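Local coordinates for cupin 2 conserved barrel domain protein (Desulfovibrio desulfuricans subsp. desulfuricans str. G20, PDB 2Q30) that is of unknown function but folds as a small RmlC-like cupin, a double-stranded beta-helix barrel that associates into a two-chain assembly, at residues K34-T39 with V102-A107; E56-V61 with G81-A86; G43-V48 with G93-T98. One frame throughout, in Å; residues are numbered along the deposited sequence. Where two conformers were deposited one is given.

Contact 1 of 3, residues K34-T39 with V102-A107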
ATOM      1  N   LYS A  34       6.581   1.170   9.641  1.00 29.28           N
ATOM      2  CA  LYS A  34       5.645   0.282  10.314  1.00 29.76           C
ATOM      3  C   LYS A  34       4.504   0.115   9.334  1.00 29.73           C
ATOM      4  O   LYS A  34       4.055   1.100   8.743  1.00 30.71           O
ATOM      5  CB  LYS A  34       5.148   0.873  11.635  1.00 30.72           C
ATOM      6  CG  LYS A  34       4.165  -0.027  12.385  1.00 31.45           C
ATOM      7  CD  LYS A  34       3.874   0.574  13.756  1.00 35.66           C
ATOM      8  CE  LYS A  34       2.989  -0.281  14.597  1.00 43.89           C
ATOM      9  NZ  LYS A  34       2.797   0.336  15.953  1.00 45.75           N
ATOM     10  N   ILE A  35       4.096  -1.127   9.127  1.00 29.78           N
ATOM     11  CA  ILE A  35       3.051  -1.484   8.208  1.00 29.15           C
ATOM     12  C   ILE A  35       2.023  -2.253   9.028  1.00 28.79           C
ATOM     13  O   ILE A  35       2.356  -3.292   9.627  1.00 29.53           O
ATOM     14  CB  ILE A  35       3.582  -2.340   7.042  1.00 28.84           C
ATOM     15  CG1 ILE A  35       4.764  -1.668   6.351  1.00 31.20           C
ATOM     16  CG2 ILE A  35       2.467  -2.594   6.031  1.00 33.98           C
ATOM     17  CD1 ILE A  35       5.385  -2.494   5.166  1.00 28.74           C
ATOM     18  N   VAL A  36       0.788  -1.747   9.048  1.00 28.44           N
ATOM     19  CA  VAL A  36      -0.312  -2.367   9.781  0.50 29.82           C
ATOM     20  C   VAL A  36      -1.593  -2.348   8.962  1.00 31.11           C
ATOM     21  O   VAL A  36      -1.846  -1.401   8.195  1.00 30.88           O
ATOM     22  CB  VAL A  36      -0.556  -1.646  11.138  0.50 30.58           C
ATOM     23  CG1 VAL A  36       0.549  -1.981  12.107  0.50 31.09           C
ATOM     24  CG2 VAL A  36      -0.688  -0.128  10.942  0.50 28.30           C
ATOM     25  N   SER A  37      -2.390  -3.397   9.117  1.00 31.36           N
ATOM     26  CA  SER A  37      -3.647  -3.518   8.424  1.00 30.34           C
ATOM     27  C   SER A  37      -4.769  -3.294   9.419  1.00 30.37           C
ATOM     28  O   SER A  37      -4.591  -3.504  10.627  1.00 29.78           O
ATOM     29  CB  SER A  37      -3.807  -4.868   7.739  1.00 32.00           C
ATOM     30  OG  SER A  37      -3.892  -5.925   8.650  1.00 32.57           O
ATOM     31  N   PHE A  38      -5.904  -2.844   8.883  1.00 30.14           N
ATOM     32  CA  PHE A  38      -7.149  -2.653   9.643  1.00 29.54           C
ATOM     33  C   PHE A  38      -8.254  -3.307   8.833  1.00 29.70           C
ATOM     34  O   PHE A  38      -8.381  -3.030   7.641  1.00 29.05           O
ATOM     35  CB  PHE A  38      -7.428  -1.196   9.896  1.00 31.78           C
ATOM     36  CG  PHE A  38      -6.393  -0.517  10.741  1.00 31.47           C
ATOM     37  CD1 PHE A  38      -5.282   0.082  10.165  1.00 34.38           C
ATOM     38  CD2 PHE A  38      -6.546  -0.444  12.134  1.00 31.85           C
ATOM     39  CE1 PHE A  38      -4.330   0.729  10.969  1.00 34.01           C
ATOM     40  CE2 PHE A  38      -5.607   0.182  12.926  1.00 34.44           C
ATOM     41  CZ  PHE A  38      -4.503   0.785  12.351  1.00 33.83           C
ATOM     42  N   THR A  39      -8.984  -4.237   9.452  1.00 31.22           N
ATOM     43  CA  THR A  39     -10.056  -4.975   8.778  1.00 30.13           C
ATOM     44  C   THR A  39     -11.352  -4.594   9.487  1.00 29.70           C
ATOM     45  O   THR A  39     -11.458  -4.690  10.716  1.00 30.86           O
ATOM     46  CB  THR A  39      -9.840  -6.478   8.802  1.00 28.55           C
ATOM     47  OG1 THR A  39      -8.493  -6.773   8.353  1.00 31.28           O
ATOM     48  CG2 THR A  39     -10.879  -7.169   7.914  1.00 27.53           C
ATOM     49  N   VAL A 102      -7.757  -2.205   4.852  1.00 31.02           N
ATOM     50  CA  VAL A 102      -6.770  -1.206   4.454  1.00 30.98           C
ATOM     51  C   VAL A 102      -5.397  -1.555   5.002  1.00 30.51           C
ATOM     52  O   VAL A 102      -5.294  -2.273   5.979  1.00 29.99           O
ATOM     53  CB  VAL A 102      -7.166   0.240   4.895  1.00 32.06           C
ATOM     54  CG1 VAL A 102      -8.519   0.609   4.294  1.00 30.20           C
ATOM     55  CG2 VAL A 102      -7.150   0.394   6.413  1.00 31.12           C
ATOM     56  N   LEU A 103      -4.366  -1.032   4.339  1.00 31.60           N
ATOM     57  CA  LEU A 103      -2.978  -1.200   4.746  1.00 29.97           C
ATOM     58  C   LEU A 103      -2.417   0.173   5.008  1.00 30.08           C
ATOM     59  O   LEU A 103      -2.528   1.053   4.173  1.00 32.00           O
ATOM     60  CB  LEU A 103      -2.170  -1.871   3.642  1.00 28.56           C
ATOM     61  CG  LEU A 103      -0.755  -2.309   4.061  1.00 27.93           C
ATOM     62  CD1 LEU A 103      -0.787  -3.323   5.220  1.00 28.17           C
ATOM     63  CD2 LEU A 103      -0.049  -2.918   2.840  1.00 31.05           C
ATOM     64  N   VAL A 104      -1.796   0.336   6.163  1.00 31.61           N
ATOM     65  CA  VAL A 104      -1.212   1.592   6.557  1.00 30.38           C
ATOM     66  C   VAL A 104       0.282   1.409   6.647  1.00 30.43           C
ATOM     67  O   VAL A 104       0.712   0.486   7.289  1.00 31.03           O
ATOM     68  CB  VAL A 104      -1.774   2.049   7.927  1.00 32.82           C
ATOM     69  CG1 VAL A 104      -1.137   3.416   8.360  1.00 30.01           C
ATOM     70  CG2 VAL A 104      -3.284   2.132   7.856  1.00 31.01           C
ATOM     71  N   THR A 105       1.042   2.299   6.005  1.00 29.90           N
ATOM     72  CA  THR A 105       2.505   2.353   6.048  1.00 30.24           C
ATOM     73  C   THR A 105       2.858   3.718   6.633  1.00 30.97           C
ATOM     74  O   THR A 105       2.411   4.743   6.122  1.00 29.18           O
ATOM     75  CB  THR A 105       3.156   2.178   4.662  1.00 30.37           C
ATOM     76  OG1 THR A 105       2.726   0.913   4.130  1.00 33.67           O
ATOM     77  CG2 THR A 105       4.695   2.191   4.797  1.00 29.19           C
ATOM     78  N   ILE A 106       3.635   3.700   7.700  1.00 29.27           N
ATOM     79  CA  ILE A 106       4.013   4.874   8.479  1.00 31.39           C
ATOM     80  C   ILE A 106       5.529   4.980   8.423  1.00 29.27           C
ATOM     81  O   ILE A 106       6.197   4.019   8.771  1.00 28.36           O
ATOM     82  CB  ILE A 106       3.550   4.713   9.947  1.00 32.03           C
ATOM     83  CG1 ILE A 106       2.064   4.277  10.024  1.00 34.46           C
ATOM     84  CG2 ILE A 106       3.806   5.995  10.705  1.00 30.29           C
ATOM     85  CD1 ILE A 106       1.620   3.871  11.421  1.00 36.35           C
ATOM     86  N   ALA A 107       6.050   6.129   7.977  1.00 30.17           N
ATOM     87  CA  ALA A 107       7.509   6.372   7.837  1.00 30.74           C
ATOM     88  C   ALA A 107       7.907   7.808   8.218  1.00 31.89           C
ATOM     89  O   ALA A 107       7.246   8.751   7.792  1.00 32.50           O
ATOM     90  CB  ALA A 107       7.969   6.106   6.437  1.00 28.87           C
TER
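Six main-chain hydrogen bonds join K34-T39 to V102-A107, paired so that K34, V36 and F38 each exchange two with I106, V104 and V102 respectively. The shortest runs from V104 N to V36 O, at 2.7 Å and nearly along the C=O axis. At the F38 end the match is less regular: F38 N reaches V102 O from above the carbonyl plane, 25° out of it. Between these rungs lie the non-hydrogen-bonded pairs I35 with T105 and S37 with L103, where alpha carbons donate weakly to carbonyls, as in I35 CA to V104 O at 3.2 Å.

The side chains divide between the two faces of the sheet. On the face of V36, F38, V102 and V104, CG2 of V104 meets the F38 ring at its edge, 3.6 Å from F38 CE1. V104 CG1 stands anti to the backbone N (chi1 180°), which leaves CG2 as the branch aimed at the ring, while V102 CG2 packs on F38 CB. On the other face I35 and L103 cross obliquely, and I35 CG2 presses against L103 CD1 at 3.4 Å, closer than two methyl groups normally sit. CG1 of I35 lies alongside T105, whose OG1 pairs with ND2 of N58 of the second subunit, a hydrogen bond that is weak in at least one of its two copies.

The ladder occupies the middle of a five-stranded antiparallel sheet. Strand 23-29 flanks 34-40, strand 56-63 flanks 100-107, and V102 and V104 pack on I59, while I35, L103 and T105 turn to the second subunit.

Contact 2 of 3, residues E56-V61 with G81-A86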
ATOM      1  N   GLU A  56       5.089  10.684   7.813  1.00 30.10           N
ATOM      2  CA  GLU A  56       3.834  10.546   7.090  1.00 31.30           C
ATOM      3  C   GLU A  56       3.279   9.138   7.107  1.00 29.81           C
ATOM      4  O   GLU A  56       3.968   8.206   7.460  1.00 30.99           O
ATOM      5  CB  GLU A  56       4.077  10.967   5.645  1.00 30.97           C
ATOM      6  CG  GLU A  56       4.197  12.462   5.463  1.00 31.86           C
ATOM      7  CD  GLU A  56       4.788  12.797   4.126  1.00 37.11           C
ATOM      8  OE1 GLU A  56       6.008  12.624   3.985  1.00 39.96           O
ATOM      9  OE2 GLU A  56       4.053  13.278   3.239  1.00 42.54           O
ATOM     10  N   LEU A  57       2.008   9.000   6.753  1.00 29.78           N
ATOM     11  CA  LEU A  57       1.444   7.674   6.538  1.00 31.29           C
ATOM     12  C   LEU A  57       0.752   7.635   5.202  1.00 31.65           C
ATOM     13  O   LEU A  57       0.354   8.675   4.674  1.00 29.74           O
ATOM     14  CB  LEU A  57       0.449   7.234   7.619  1.00 31.00           C
ATOM     15  CG  LEU A  57      -0.920   7.941   7.705  1.00 35.44           C
ATOM     16  CD1 LEU A  57      -1.908   7.097   8.469  1.00 45.68           C
ATOM     17  CD2 LEU A  57      -0.768   9.281   8.333  1.00 42.14           C
ATOM     18  N   ASN A  58       0.601   6.428   4.661  1.00 29.47           N
ATOM     19  CA  ASN A  58      -0.274   6.254   3.517  1.00 32.60           C
ATOM     20  C   ASN A  58      -1.250   5.147   3.910  1.00 32.17           C
ATOM     21  O   ASN A  58      -0.861   4.208   4.620  1.00 33.52           O
ATOM     22  CB  ASN A  58       0.469   6.074   2.185  1.00 34.43           C
ATOM     23  CG  ASN A  58       1.072   4.696   1.991  1.00 38.96           C
ATOM     24  OD1 ASN A  58       0.375   3.729   1.778  1.00 46.22           O
ATOM     25  ND2 ASN A  58       2.375   4.640   1.955  1.00 38.54           N
ATOM     26  N   ILE A  59      -2.500   5.286   3.506  1.00 30.52           N
ATOM     27  CA  ILE A  59      -3.535   4.298   3.782  1.00 31.02           C
ATOM     28  C   ILE A  59      -4.027   3.822   2.427  1.00 32.19           C
ATOM     29  O   ILE A  59      -4.575   4.623   1.678  1.00 29.75           O
ATOM     30  CB  ILE A  59      -4.712   4.864   4.573  1.00 31.91           C
ATOM     31  CG1 ILE A  59      -4.232   5.489   5.883  1.00 32.38           C
ATOM     32  CG2 ILE A  59      -5.761   3.759   4.793  1.00 29.14           C
ATOM     33  CD1 ILE A  59      -5.334   6.044   6.785  1.00 31.91           C
ATOM     34  N   VAL A  60      -3.868   2.528   2.143  1.00 30.15           N
ATOM     35  CA  VAL A  60      -4.274   1.948   0.868  1.00 30.99           C
ATOM     36  C   VAL A  60      -5.492   1.059   1.074  1.00 30.20           C
ATOM     37  O   VAL A  60      -5.458   0.179   1.912  1.00 31.78           O
ATOM     38  CB  VAL A  60      -3.134   1.093   0.278  1.00 32.88           C
ATOM     39  CG1 VAL A  60      -3.545   0.588  -1.131  1.00 36.82           C
ATOM     40  CG2 VAL A  60      -1.867   1.934   0.214  1.00 34.66           C
ATOM     41  N   VAL A  61      -6.561   1.281   0.306  1.00 30.09           N
ATOM     42  CA  VAL A  61      -7.765   0.458   0.423  1.00 29.90           C
ATOM     43  C   VAL A  61      -7.525  -0.783  -0.445  1.00 28.23           C
ATOM     44  O   VAL A  61      -7.455  -0.685  -1.659  1.00 28.86           O
ATOM     45  CB  VAL A  61      -9.065   1.179  -0.018  1.00 28.23           C
ATOM     46  CG1 VAL A  61     -10.258   0.284   0.218  1.00 28.14           C
ATOM     47  CG2 VAL A  61      -9.227   2.516   0.735  1.00 28.46           C
ATOM     48  N   GLY A  81      -8.613   0.476  -3.775  1.00 29.71           N
ATOM     49  CA  GLY A  81      -7.469   0.990  -4.487  1.00 29.53           C
ATOM     50  C   GLY A  81      -7.144   2.454  -4.231  1.00 30.02           C
ATOM     51  O   GLY A  81      -6.168   2.956  -4.773  1.00 31.03           O
ATOM     52  N   ALA A  82      -7.954   3.156  -3.431  1.00 29.79           N
ATOM     53  CA  ALA A  82      -7.679   4.544  -3.083  1.00 30.63           C
ATOM     54  C   ALA A  82      -6.561   4.561  -2.078  1.00 29.87           C
ATOM     55  O   ALA A  82      -6.419   3.621  -1.283  1.00 30.48           O
ATOM     56  CB  ALA A  82      -8.924   5.251  -2.527  1.00 28.23           C
ATOM     57  N   VAL A  83      -5.727   5.607  -2.140  1.00 31.09           N
ATOM     58  CA  VAL A  83      -4.628   5.795  -1.200  1.00 29.99           C
ATOM     59  C   VAL A  83      -4.694   7.198  -0.643  1.00 32.19           C
ATOM     60  O   VAL A  83      -4.838   8.134  -1.408  1.00 34.13           O
ATOM     61  CB  VAL A  83      -3.204   5.519  -1.829  1.00 32.65           C
ATOM     62  CG1 VAL A  83      -2.946   6.345  -3.025  1.00 35.03           C
ATOM     63  CG2 VAL A  83      -2.100   5.739  -0.801  1.00 28.40           C
ATOM     64  N   LEU A  84      -4.635   7.316   0.681  1.00 30.09           N
ATOM     65  CA  LEU A  84      -4.593   8.591   1.382  1.00 29.26           C
ATOM     66  C   LEU A  84      -3.154   8.752   1.802  1.00 29.40           C
ATOM     67  O   LEU A  84      -2.599   7.785   2.277  1.00 27.98           O
ATOM     68  CB  LEU A  84      -5.436   8.519   2.641  1.00 27.41           C
ATOM     69  CG  LEU A  84      -5.432   9.730   3.584  1.00 31.81           C
ATOM     70  CD1 LEU A  84      -6.156  10.888   2.974  1.00 31.84           C
ATOM     71  CD2 LEU A  84      -6.077   9.286   4.892  1.00 33.79           C
ATOM     72  N   VAL A  85      -2.562   9.940   1.611  1.00 26.54           N
ATOM     73  CA  VAL A  85      -1.235  10.257   2.132  1.00 29.03           C
ATOM     74  C   VAL A  85      -1.399  11.470   3.045  1.00 31.51           C
ATOM     75  O   VAL A  85      -1.999  12.467   2.656  1.00 30.01           O
ATOM     76  CB  VAL A  85      -0.176  10.561   1.058  1.00 31.01           C
ATOM     77  CG1 VAL A  85       1.267  10.631   1.724  1.00 30.21           C
ATOM     78  CG2 VAL A  85      -0.179   9.494  -0.013  1.00 30.59           C
ATOM     79  N   ALA A  86      -0.821  11.393   4.230  1.00 30.86           N
ATOM     80  CA  ALA A  86      -0.955  12.451   5.204  1.00 31.74           C
ATOM     81  C   ALA A  86       0.166  12.447   6.213  1.00 30.78           C
ATOM     82  O   ALA A  86       0.761  11.398   6.456  1.00 31.13           O
ATOM     83  CB  ALA A  86      -2.319  12.307   5.948  1.00 31.66           C
TER
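L57 with A86 and I59 with L84 exchange two main-chain hydrogen bonds each; at V61 the pattern splits, V61 N going to A82 O and V61 O receiving G81 N. The bond from L57 N to A86 O, 2.7 Å long, is the most nearly collinear with its C=O, at 174°. G81 N, by contrast, meets a lone pair of V61 O at 2.7 Å, in the carbonyl plane. G81 adopts a positive phi of 85°, a conformation in which a beta carbon would collide with the carbonyl O of the residue before, so the turn into strand 82-87 is made by a glycine.

Side chains meet on both faces. I59 and L84 lie side by side, CD1 of I59 touching CD2 of L84 at 3.8 Å. L57 holds CG wedged between its backbone N and carbonyl carbon (chi1 70°), which brings CD2 to 3.2 Å from A86 O. On the other face V60 CG2 packs on V83 CG2, and N58 CB stands 4.0 Å from that same V83 methyl. E56 extends its carboxylate past V85; its OE1 is hydrogen-bonded to S30 and N32 of the second subunit.

Further out, F68 packs against I59, V61, A82 and L84, with H92 on L57 and V94 on I59, so this face looks into the barrel. N58 and V60 border the second subunit instead, and the A82-V85 strand pairs with a strand of that chain in an antiparallel ladder, carrying the sheet across the interface. That intersubunit ladder is an addition of the two-chain assembly; the two sheets of the chain itself, closing on a shared apolar interior, form the double-stranded beta-helix of the cupins.

Contact 3 of 3, residues G43-V48 with G93-T98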
ATOM      1  N   GLY A  43     -19.645  -0.425   8.342  1.00 32.03           N
ATOM      2  CA  GLY A  43     -20.061   0.480   9.414  1.00 32.95           C
ATOM      3  C   GLY A  43     -19.052   0.680  10.525  1.00 32.58           C
ATOM      4  O   GLY A  43     -19.227   1.583  11.334  1.00 33.07           O
ATOM      5  N   GLN A  44     -18.001  -0.145  10.586  1.00 31.99           N
ATOM      6  CA  GLN A  44     -16.962   0.029  11.607  1.00 32.09           C
ATOM      7  C   GLN A  44     -16.024   1.143  11.164  1.00 32.92           C
ATOM      8  O   GLN A  44     -15.967   1.522   9.967  1.00 32.68           O
ATOM      9  CB  GLN A  44     -16.199  -1.251  11.878  1.00 31.49           C
ATOM     10  CG  GLN A  44     -17.078  -2.362  12.435  1.00 29.01           C
ATOM     11  CD  GLN A  44     -16.274  -3.588  12.859  1.00 32.43           C
ATOM     12  OE1 GLN A  44     -15.263  -3.919  12.252  1.00 28.90           O
ATOM     13  NE2 GLN A  44     -16.749  -4.287  13.880  1.00 31.83           N
ATOM     14  N   GLU A  45     -15.284   1.651  12.137  1.00 34.82           N
ATOM     15  CA  GLU A  45     -14.454   2.808  11.935  1.00 36.38           C
ATOM     16  C   GLU A  45     -13.214   2.809  12.793  1.00 34.35           C
ATOM     17  O   GLU A  45     -13.255   2.390  13.931  1.00 35.10           O
ATOM     18  CB  GLU A  45     -15.314   4.006  12.348  1.00 36.69           C
ATOM     19  CG  GLU A  45     -14.756   5.391  12.113  1.00 44.91           C
ATOM     20  CD  GLU A  45     -15.681   6.466  12.654  1.00 43.55           C
ATOM     21  OE1 GLU A  45     -16.892   6.184  12.849  1.00 49.39           O
ATOM     22  OE2 GLU A  45     -15.181   7.588  12.885  1.00 59.36           O
ATOM     23  N   LEU A  46     -12.128   3.297  12.216  1.00 33.20           N
ATOM     24  CA  LEU A  46     -10.893   3.567  12.922  1.00 32.76           C
ATOM     25  C   LEU A  46     -11.131   5.041  13.221  1.00 33.45           C
ATOM     26  O   LEU A  46     -11.186   5.847  12.276  1.00 31.95           O
ATOM     27  CB  LEU A  46      -9.683   3.391  12.021  1.00 33.66           C
ATOM     28  CG  LEU A  46      -8.323   3.863  12.511  1.00 34.04           C
ATOM     29  CD1 LEU A  46      -7.947   3.199  13.841  1.00 32.48           C
ATOM     30  CD2 LEU A  46      -7.327   3.551  11.424  1.00 33.62           C
ATOM     31  N   PRO A  47     -11.328   5.404  14.502  1.00 31.93           N
ATOM     32  CA  PRO A  47     -11.617   6.783  14.806  1.00 32.14           C
ATOM     33  C   PRO A  47     -10.511   7.754  14.405  1.00 30.91           C
ATOM     34  O   PRO A  47      -9.336   7.386  14.350  1.00 31.07           O
ATOM     35  CB  PRO A  47     -11.786   6.774  16.332  1.00 32.85           C
ATOM     36  CG  PRO A  47     -12.104   5.413  16.655  1.00 34.84           C
ATOM     37  CD  PRO A  47     -11.314   4.598  15.734  1.00 33.52           C
ATOM     38  N   VAL A  48     -10.908   8.984  14.135  1.00 30.01           N
ATOM     39  CA  VAL A  48      -9.953  10.015  13.768  1.00 30.51           C
ATOM     40  C   VAL A  48      -8.920  10.187  14.900  1.00 30.88           C
ATOM     41  O   VAL A  48      -9.267  10.216  16.094  1.00 30.36           O
ATOM     42  CB  VAL A  48     -10.650  11.323  13.324  1.00 31.93           C
ATOM     43  CG1 VAL A  48      -9.658  12.455  13.154  1.00 31.66           C
ATOM     44  CG2 VAL A  48     -11.397  11.063  12.011  1.00 30.26           C
ATOM     45  N   GLY A  93      -8.613   9.118   9.982  1.00 31.28           N
ATOM     46  CA  GLY A  93      -9.425   8.006  10.417  1.00 30.43           C
ATOM     47  C   GLY A  93      -9.984   7.349   9.204  1.00 30.40           C
ATOM     48  O   GLY A  93      -9.832   7.871   8.065  1.00 29.32           O
ATOM     49  N   VAL A  94     -10.616   6.200   9.417  1.00 31.47           N
ATOM     50  CA  VAL A  94     -11.185   5.419   8.303  1.00 32.76           C
ATOM     51  C   VAL A  94     -12.544   4.893   8.718  1.00 34.94           C
ATOM     52  O   VAL A  94     -12.661   4.411   9.823  1.00 36.13           O
ATOM     53  CB  VAL A  94     -10.290   4.228   7.953  1.00 35.55           C
ATOM     54  CG1 VAL A  94     -10.921   3.398   6.867  1.00 37.73           C
ATOM     55  CG2 VAL A  94      -8.893   4.698   7.521  1.00 35.11           C
ATOM     56  N   ARG A  95     -13.540   5.005   7.836  1.00 32.70           N
ATOM     57  CA  ARG A  95     -14.885   4.503   8.064  1.00 34.86           C
ATOM     58  C   ARG A  95     -15.199   3.521   6.948  1.00 34.28           C
ATOM     59  O   ARG A  95     -14.999   3.839   5.786  1.00 34.26           O
ATOM     60  CB  ARG A  95     -15.860   5.663   8.050  1.00 35.37           C
ATOM     61  CG  ARG A  95     -17.230   5.329   8.575  1.00 41.89           C
ATOM     62  CD  ARG A  95     -18.049   6.600   8.646  1.00 40.98           C
ATOM     63  NE  ARG A  95     -17.536   7.455   9.701  1.00 46.90           N
ATOM     64  CZ  ARG A  95     -17.416   8.785   9.682  1.00 44.94           C
ATOM     65  NH1 ARG A  95     -17.695   9.536   8.622  1.00 48.90           N
ATOM     66  NH2 ARG A  95     -16.927   9.369  10.750  1.00 43.84           N
ATOM     67  N   ALA A  96     -15.662   2.326   7.302  1.00 31.88           N
ATOM     68  CA  ALA A  96     -15.993   1.312   6.328  1.00 30.66           C
ATOM     69  C   ALA A  96     -17.472   1.425   5.950  1.00 31.28           C
ATOM     70  O   ALA A  96     -18.338   1.399   6.835  1.00 29.99           O
ATOM     71  CB  ALA A  96     -15.729  -0.034   6.890  1.00 28.98           C
ATOM     72  N   VAL A  97     -17.760   1.555   4.653  1.00 31.01           N
ATOM     73  CA  VAL A  97     -19.141   1.526   4.144  1.00 31.45           C
ATOM     74  C   VAL A  97     -19.518   0.045   3.926  1.00 31.90           C
ATOM     75  O   VAL A  97     -20.600  -0.380   4.307  1.00 32.65           O
ATOM     76  CB  VAL A  97     -19.325   2.383   2.867  1.00 31.77           C
ATOM     77  CG1 VAL A  97     -20.705   2.128   2.242  1.00 35.31           C
ATOM     78  CG2 VAL A  97     -19.127   3.883   3.203  1.00 31.03           C
ATOM     79  N   THR A  98     -18.636  -0.700   3.259  1.00 32.56           N
ATOM     80  CA  THR A  98     -18.783  -2.141   3.066  1.00 31.93           C
ATOM     81  C   THR A  98     -17.738  -2.786   3.970  1.00 31.64           C
ATOM     82  O   THR A  98     -16.931  -2.091   4.613  1.00 32.07           O
ATOM     83  CB  THR A  98     -18.485  -2.589   1.600  1.00 33.67           C
ATOM     84  OG1 THR A  98     -17.102  -2.360   1.275  1.00 34.26           O
ATOM     85  CG2 THR A  98     -19.353  -1.869   0.584  1.00 30.46           C
TER
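E45-V48 and G93-A96 run antiparallel at 148° with axes 4.5 Å apart, forming an edge ladder in the smaller sheet of the cupin double-stranded beta-helix. L46 and V94 make the hydrogen-bonded pair, with L46 N to V94 O at 2.7 Å and V94 N returning to a lone pair of L46 O. Beyond it, A96 N reaches Q44 O nearly along the C=O axis, and G43 N bonds A96 O from well above the carbonyl plane. At the other end G93 lies against V48, CA to CA 3.9 Å, where a beta carbon would collide with L46 O and V48 CG2.

On the inward face L46 and V94 touch through their CB atoms and pack on F40 of strand 34-40. The opposite face carries E45 and R95, side by side, each with CG anti to its backbone N. R95 bends at chi3 (-70°), and its stronger partner is D73, whose OD1 forms a salt bridge with R95 NH2. Toward E45, carboxylate and guanidinium planes stand 85° apart, so that salt bridge is not a flat two-pronged pair, and its bonds are weak: R95 NE to E45 OE1 at 3.5 Å and R95 NH2 to E45 OE2 at 3.3 Å.

From the N terminus, strand 34-40 opens the widest loop, which contact 1 closes when 102-107 returns beside it. Within that span 43-48 follows, and contact 3 closes a shorter loop through 93-98; inside this again, 56-61 and 81-86 are joined by contact 2. The three are therefore nested, not crossed, each pairing an earlier strand with a later one. Contacts 1 and 2 share the larger sheet, linked by L103 O to V60 N at 2.8 Å, whereas contact 3 belongs to the smaller one. The sheets meet in the barrel interior, where F38 touches L46 and I59 touches V94, tying contact 3 to both others.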